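Local coordinates for putative calcium binding protein (Streptomyces coelicolor, PDB 3AKB) that binds calcium ions through EF-hand loops and probably takes part in calcium-mediated regulation in this bacterium, at residues A32-F37 with A48-A53; A118-A123 with Q136-L141. The protein carries 2 engineered substitutions. One frame throughout, in Å; residues are numbered along the deposited sequence.

Interaction 1: A32-F37 with A48-A53; sequences AMLAEF and ALYGGA. Engineered in segment 32-37: M33 (natural residue Leu).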
ATOM      1  N   ALA A  32       8.307  -5.726   6.898  1.00 10.00           N
ATOM      2  CA  ALA A  32       9.445  -5.410   6.029  1.00  9.38           C
ATOM      3  C   ALA A  32       9.726  -3.911   6.056  1.00  9.04           C
ATOM      4  O   ALA A  32      10.889  -3.488   6.038  1.00 10.98           O
ATOM      5  CB  ALA A  32       9.194  -5.912   4.596  1.00 10.28           C
ATOM      6  N   MET A  33       8.674  -3.097   6.124  1.00  8.38           N
ATOM      7  CA  MET A  33       8.901  -1.654   6.167  1.00  7.79           C
ATOM      8  C   MET A  33       9.545  -1.244   7.494  1.00  8.69           C
ATOM      9  O   MET A  33      10.444  -0.412   7.521  1.00  9.62           O
ATOM     10  CB  MET A  33       7.601  -0.850   5.966  1.00  8.78           C
ATOM     11  CG  MET A  33       7.868   0.608   5.722  1.00 10.67           C
ATOM     12  SD  MET A  33       6.431   1.750   6.016  1.00  6.06           S
ATOM     13  CE  MET A  33       7.338   3.305   5.684  1.00  9.06           C
ATOM     14  N   LEU A  34       9.065  -1.818   8.596  1.00  8.62           N
ATOM     15  CA  LEU A  34       9.675  -1.552   9.890  1.00  8.97           C
ATOM     16  C   LEU A  34      11.144  -1.952   9.928  1.00  9.69           C
ATOM     17  O   LEU A  34      11.978  -1.228  10.524  1.00 10.45           O
ATOM     18  CB  LEU A  34       8.890  -2.278  10.992  1.00  8.98           C
ATOM     19  CG  LEU A  34       7.475  -1.736  11.173  1.00  7.94           C
ATOM     20  CD1 LEU A  34       6.697  -2.665  12.126  1.00  9.38           C
ATOM     21  CD2 LEU A  34       7.427  -0.304  11.672  1.00  8.71           C
ATOM     22  N   ALA A  35      11.466  -3.101   9.333  1.00  9.94           N
ATOM     23  CA  ALA A  35      12.845  -3.559   9.268  1.00 10.91           C
ATOM     24  C   ALA A  35      13.724  -2.611   8.448  1.00 10.28           C
ATOM     25  O   ALA A  35      14.865  -2.294   8.863  1.00 11.58           O
ATOM     26  CB  ALA A  35      12.898  -4.968   8.722  1.00 10.24           C
ATOM     27  N   GLU A  36      13.187  -2.107   7.330  1.00 10.54           N
ATOM     28  CA  GLU A  36      13.926  -1.184   6.465  1.00 10.26           C
ATOM     29  C   GLU A  36      14.342   0.088   7.221  1.00 10.44           C
ATOM     30  O   GLU A  36      15.465   0.602   7.024  1.00 11.15           O
ATOM     31  CB  GLU A  36      13.072  -0.837   5.228  1.00 10.29           C
ATOM     32  CG  GLU A  36      13.615   0.280   4.325  1.00 11.43           C
ATOM     33  CD  GLU A  36      14.920  -0.084   3.674  1.00 12.92           C
ATOM     34  OE1 GLU A  36      15.056  -1.248   3.239  1.00 17.07           O
ATOM     35  OE2 GLU A  36      15.827   0.771   3.613  1.00 13.27           O
ATOM     36  N   PHE A  37      13.436   0.602   8.048  1.00  9.72           N
ATOM     37  CA  PHE A  37      13.663   1.842   8.800  1.00  9.27           C
ATOM     38  C   PHE A  37      14.175   1.631  10.235  1.00  9.98           C
ATOM     39  O   PHE A  37      14.417   2.596  10.955  1.00 11.46           O
ATOM     40  CB  PHE A  37      12.400   2.687   8.769  1.00  9.09           C
ATOM     41  CG  PHE A  37      12.170   3.310   7.436  1.00  8.83           C
ATOM     42  CD1 PHE A  37      12.833   4.490   7.092  1.00  9.80           C
ATOM     43  CD2 PHE A  37      11.373   2.671   6.485  1.00  9.48           C
ATOM     44  CE1 PHE A  37      12.647   5.035   5.822  1.00  9.84           C
ATOM     45  CE2 PHE A  37      11.203   3.204   5.205  1.00  9.19           C
ATOM     46  CZ  PHE A  37      11.825   4.383   4.876  1.00 10.03           C
ATOM     47  N   ALA A  48       1.228   1.249  15.341  1.00  7.04           N
ATOM     48  CA  ALA A  48       0.315   1.978  14.475  1.00  7.37           C
ATOM     49  C   ALA A  48       0.393   1.436  13.050  1.00  7.16           C
ATOM     50  O   ALA A  48      -0.619   1.410  12.369  1.00  7.70           O
ATOM     51  CB  ALA A  48       0.598   3.480  14.503  1.00  8.40           C
ATOM     52  N   LEU A  49       1.578   1.016  12.598  1.00  6.62           N
ATOM     53  CA  LEU A  49       1.695   0.458  11.252  1.00  7.73           C
ATOM     54  C   LEU A  49       0.978  -0.886  11.116  1.00  7.43           C
ATOM     55  O   LEU A  49       0.242  -1.100  10.162  1.00  7.03           O
ATOM     56  CB  LEU A  49       3.147   0.348  10.788  1.00  7.17           C
ATOM     57  CG  LEU A  49       3.278   0.060   9.287  1.00  6.65           C
ATOM     58  CD1 LEU A  49       2.899   1.300   8.491  1.00  9.01           C
ATOM     59  CD2 LEU A  49       4.687  -0.379   8.978  1.00  9.40           C
ATOM     60  N   TYR A  50       1.170  -1.778  12.080  1.00  7.37           N
ATOM     61  CA  TYR A  50       0.429  -3.054  12.050  1.00  7.28           C
ATOM     62  C   TYR A  50      -1.063  -2.817  12.128  1.00  8.07           C
ATOM     63  O   TYR A  50      -1.819  -3.454  11.402  1.00  8.76           O
ATOM     64  CB  TYR A  50       0.900  -3.968  13.180  1.00  8.89           C
ATOM     65  CG  TYR A  50       2.155  -4.727  12.860  1.00  8.54           C
ATOM     66  CD1 TYR A  50       2.129  -5.740  11.908  1.00 10.07           C
ATOM     67  CD2 TYR A  50       3.368  -4.442  13.505  1.00  8.25           C
ATOM     68  CE1 TYR A  50       3.278  -6.466  11.591  1.00  9.12           C
ATOM     69  CE2 TYR A  50       4.528  -5.166  13.214  1.00  8.51           C
ATOM     70  CZ  TYR A  50       4.477  -6.194  12.249  1.00  8.48           C
ATOM     71  OH  TYR A  50       5.592  -6.929  11.925  1.00 12.15           O
ATOM     72  N   GLY A  51      -1.507  -1.919  12.998  1.00  8.38           N
ATOM     73  CA  GLY A  51      -2.931  -1.616  13.086  1.00  8.50           C
ATOM     74  C   GLY A  51      -3.494  -1.105  11.768  1.00  8.66           C
ATOM     75  O   GLY A  51      -4.583  -1.515  11.329  1.00 10.19           O
ATOM     76  N   GLY A  52      -2.761  -0.203  11.124  1.00  8.16           N
ATOM     77  CA  GLY A  52      -3.239   0.326   9.844  1.00  7.88           C
ATOM     78  C   GLY A  52      -3.253  -0.721   8.751  1.00  8.04           C
ATOM     79  O   GLY A  52      -4.165  -0.760   7.933  1.00  7.75           O
ATOM     80  N   ALA A  53      -2.244  -1.595   8.754  1.00  8.14           N
ATOM     81  CA  ALA A  53      -2.163  -2.658   7.759  1.00  7.17           C
ATOM     82  C   ALA A  53      -3.322  -3.628   7.934  1.00  7.53           C
ATOM     83  O   ALA A  53      -3.920  -4.056   6.941  1.00  7.92           O
ATOM     84  CB  ALA A  53      -0.849  -3.406   7.880  1.00  8.16           C
TER
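L34 and L49 form the centre of this contact, their side chains sliding past each other in opposite directions so that one methyl, L49 CD2, lies 3.8 Å from L34 CG and equally near L34 CD2. M33, an engineered residue where the natural protein has leucine, adds a second apolar touch: its extended chain crosses that of L49 at about a right angle and brings SD to 4.0 Å from L49 CD2. The aromatic contact belongs to the other branch of L34. With CG anti to the carbonyl carbon (chi1 -66°), L34 sends CD1 to the Y50 ring, approaching it obliquely, 3.5 Å from Y50 CE2. Replacing L34 with alanine would probably leave the Y50 ring and L49 CD2 without their shared partner and open a gap between the helices.

Backbones stay well apart. The axes of the two short segments approach no closer than 11.3 Å and run nearly antiparallel, at 154°, with the CA atoms of L34 and L49 nearest at 8.3 Å. F99 of helix 89-107 packs on L49, and A103 and A107 of the same helix on M33.

No hydrogen bond crosses between the segments. The axis gap between them is spanned by side chains, all of the touching pairs being apolar, so the join is hydrophobic and rests on the fit of leucine, methionine and tyrosine side chains instead of directed polar bonds.

Interaction 2: A118-A123 with Q136-L141; sequences ADTARA and QAAAAL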
ATOM      1  N   ALA A 118      13.758  10.143  -1.296  1.00 10.72           N
ATOM      2  CA  ALA A 118      14.656   8.983  -1.159  1.00  9.94           C
ATOM      3  C   ALA A 118      14.073   7.943  -0.184  1.00  9.73           C
ATOM      4  O   ALA A 118      14.149   6.742  -0.402  1.00  9.77           O
ATOM      5  CB  ALA A 118      16.049   9.431  -0.712  1.00 11.28           C
ATOM      6  N   ASP A 119      13.478   8.425   0.909  1.00  8.90           N
ATOM      7  CA  ASP A 119      12.906   7.503   1.894  1.00  8.96           C
ATOM      8  C   ASP A 119      11.567   6.919   1.432  1.00  8.55           C
ATOM      9  O   ASP A 119      11.212   5.800   1.796  1.00  7.58           O
ATOM     10  CB  ASP A 119      12.826   8.185   3.263  1.00  8.91           C
ATOM     11  CG  ASP A 119      14.213   8.353   3.897  1.00  9.37           C
ATOM     12  OD1 ASP A 119      15.121   7.546   3.546  1.00 11.11           O
ATOM     13  OD2 ASP A 119      14.437   9.275   4.731  1.00 10.12           O
ATOM     14  N   THR A 120      10.835   7.681   0.615  1.00  8.55           N
ATOM     15  CA  THR A 120       9.670   7.149  -0.063  1.00  8.83           C
ATOM     16  C   THR A 120      10.058   5.971  -0.966  1.00  8.94           C
ATOM     17  O   THR A 120       9.361   4.946  -0.975  1.00  9.90           O
ATOM     18  CB  THR A 120       8.968   8.244  -0.852  1.00  9.51           C
ATOM     19  OG1 THR A 120       8.553   9.245   0.083  1.00  9.79           O
ATOM     20  CG2 THR A 120       7.725   7.690  -1.586  1.00  9.41           C
ATOM     21  N   ALA A 121      11.151   6.106  -1.712  1.00  8.77           N
ATOM     22  CA  ALA A 121      11.643   5.003  -2.529  1.00  8.19           C
ATOM     23  C   ALA A 121      11.959   3.752  -1.696  1.00  8.84           C
ATOM     24  O   ALA A 121      11.623   2.620  -2.096  1.00  9.44           O
ATOM     25  CB  ALA A 121      12.856   5.451  -3.366  1.00  7.81           C
ATOM     26  N   ARG A 122      12.575   3.954  -0.525  1.00  9.70           N
ATOM     27  CA  ARG A 122      12.881   2.844   0.399  1.00  9.95           C
ATOM     28  C   ARG A 122      11.618   2.136   0.837  1.00 10.13           C
ATOM     29  O   ARG A 122      11.578   0.908   0.913  1.00 11.59           O
ATOM     30  CB  ARG A 122      13.605   3.368   1.629  1.00  9.89           C
ATOM     31  CG  ARG A 122      15.025   3.771   1.338  1.00 11.01           C
ATOM     32  CD  ARG A 122      15.647   4.481   2.562  1.00  9.78           C
ATOM     33  NE  ARG A 122      15.731   3.638   3.758  1.00 11.23           N
ATOM     34  CZ  ARG A 122      16.014   4.101   4.972  1.00 12.06           C
ATOM     35  NH1 ARG A 122      16.204   5.400   5.154  1.00 13.55           N
ATOM     36  NH2 ARG A 122      16.098   3.275   6.002  1.00 12.59           N
ATOM     37  N   ALA A 123      10.589   2.922   1.146  1.00  8.82           N
ATOM     38  CA  ALA A 123       9.305   2.319   1.510  1.00  8.90           C
ATOM     39  C   ALA A 123       8.764   1.438   0.393  1.00  8.82           C
ATOM     40  O   ALA A 123       8.355   0.299   0.631  1.00  9.40           O
ATOM     41  CB  ALA A 123       8.260   3.395   1.896  1.00  8.74           C
ATOM     42  N   GLN A 136      11.799   6.030  -9.494  1.00 12.89           N
ATOM     43  CA  GLN A 136      10.921   6.691 -10.457  1.00 14.40           C
ATOM     44  C   GLN A 136       9.566   7.005  -9.843  1.00 13.65           C
ATOM     45  O   GLN A 136       9.065   8.128  -9.973  1.00 13.55           O
ATOM     46  CB  GLN A 136      10.734   5.828 -11.711  1.00 14.45           C
ATOM     47  CG  GLN A 136      12.005   5.531 -12.495  1.00 17.98           C
ATOM     48  CD  GLN A 136      11.743   4.712 -13.763  1.00 18.91           C
ATOM     49  OE1 GLN A 136      10.762   4.944 -14.480  1.00 25.34           O
ATOM     50  NE2 GLN A 136      12.615   3.747 -14.036  1.00 23.80           N
ATOM     51  N   ALA A 137       8.969   6.034  -9.154  1.00 12.19           N
ATOM     52  CA  ALA A 137       7.641   6.255  -8.569  1.00 12.04           C
ATOM     53  C   ALA A 137       7.707   7.271  -7.425  1.00 11.62           C
ATOM     54  O   ALA A 137       6.823   8.114  -7.302  1.00 12.10           O
ATOM     55  CB  ALA A 137       7.015   4.934  -8.085  1.00 11.43           C
ATOM     56  N   ALA A 138       8.730   7.160  -6.586  1.00 11.49           N
ATOM     57  CA  ALA A 138       8.888   8.126  -5.486  1.00 11.96           C
ATOM     58  C   ALA A 138       8.950   9.563  -6.003  1.00 12.28           C
ATOM     59  O   ALA A 138       8.272  10.435  -5.469  1.00 12.18           O
ATOM     60  CB  ALA A 138      10.125   7.811  -4.632  1.00 11.58           C
ATOM     61  N   ALA A 139       9.750   9.792  -7.042  1.00 12.87           N
ATOM     62  CA  ALA A 139       9.882  11.095  -7.662  1.00 13.19           C
ATOM     63  C   ALA A 139       8.535  11.633  -8.155  1.00 13.90           C
ATOM     64  O   ALA A 139       8.257  12.814  -7.958  1.00 13.40           O
ATOM     65  CB  ALA A 139      10.881  11.028  -8.815  1.00 14.49           C
ATOM     66  N   ALA A 140       7.730  10.762  -8.778  1.00 13.35           N
ATOM     67  CA  ALA A 140       6.434  11.135  -9.344  1.00 13.83           C
ATOM     68  C   ALA A 140       5.429  11.496  -8.272  1.00 14.35           C
ATOM     69  O   ALA A 140       4.493  12.261  -8.516  1.00 14.76           O
ATOM     70  CB  ALA A 140       5.889  10.008 -10.240  1.00 15.48           C
ATOM     71  N   LEU A 141       5.616  10.945  -7.072  1.00 13.28           N
ATOM     72  CA  LEU A 141       4.747  11.281  -5.946  1.00 13.99           C
ATOM     73  C   LEU A 141       4.933  12.708  -5.420  1.00 13.51           C
ATOM     74  O   LEU A 141       4.039  13.241  -4.750  1.00 14.72           O
ATOM     75  CB  LEU A 141       4.955  10.270  -4.814  1.00 13.35           C
ATOM     76  CG  LEU A 141       4.343   8.890  -5.092  1.00 14.16           C
ATOM     77  CD1 LEU A 141       4.773   7.920  -4.026  1.00 13.78           C
ATOM     78  CD2 LEU A 141       2.835   8.997  -5.160  1.00 14.85           C
TER
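A138 presses its methyl against the 118-123 helix, with CB 3.5 Å from A121 N and 3.8 Å from A121 CB, thus meeting backbone and side chain of one residue together. The CA-to-CA distance of 5.1 Å between A121 and A138 shows how close the backbones come; two alanines leave little bulk between them, and the segment axes approach to 8.2 Å.

T120 stands beside this methyl and divides its two branches between different surroundings. CG2, anti to the backbone N, points across the interface and lies 3.9 Å from A138 CB and 3.8 Å from L141 CD1. OG1 sits beside its own backbone N instead, anti to the carbonyl carbon, and is hydrogen-bonded to T116 O, just before the helix, so the buried hydroxyl has a partner on its own side of the interface while the methyl goes to the neighbour. L141 reaches T120 with the CD1 branch, the two side chains crossing at a slant. V149, from the loop that follows, touches both T120 and L141.

D119 and R122 take no part in the touching and pair with each other instead. R122 NH1 donates to D119 OD1 at 2.9 Å in a salt bridge, but the bond is bent, with an N-H...O angle of 146°, and the nitrogen meets the oxygen from above the carboxylate plane, 51° out of it.

At 129° between their N-to-C directions, the segments are steeply inclined. Helix 117-126 is the exiting helix of the hand whose calcium loop includes D108, D110, D112 and A114, and helix 131-141 leads into the loop that begins at D142. The contact is therefore the packing across the linker between two consecutive helix-loop-helix units, as in paired EF-hands.

How the interactions relate
Interaction 1 and interaction 2 have centres about 17 Å apart, yet the helix of residues 32-37 touches that of 118-123 directly. E36 OE2 and R122 NE form a salt bridge at 2.9 Å, giving the arginine a second carboxylate beside D119. The F37 ring packs alongside, with CZ 3.4 Å from D119 O and CE1 3.6 Å from R122 CZ, while engineered M33 places CE 3.9 Å from A123 CB. The Y50 and A121 side chains each lie about 6 Å from a bound calcium ion. Interaction 1 joins the exiting helix of the D14-D25 hand to the entering helix of the D65-E76 hand; interaction 2 makes the corresponding join between the later two hands, and the 32-37/118-123 interface connects both pairs.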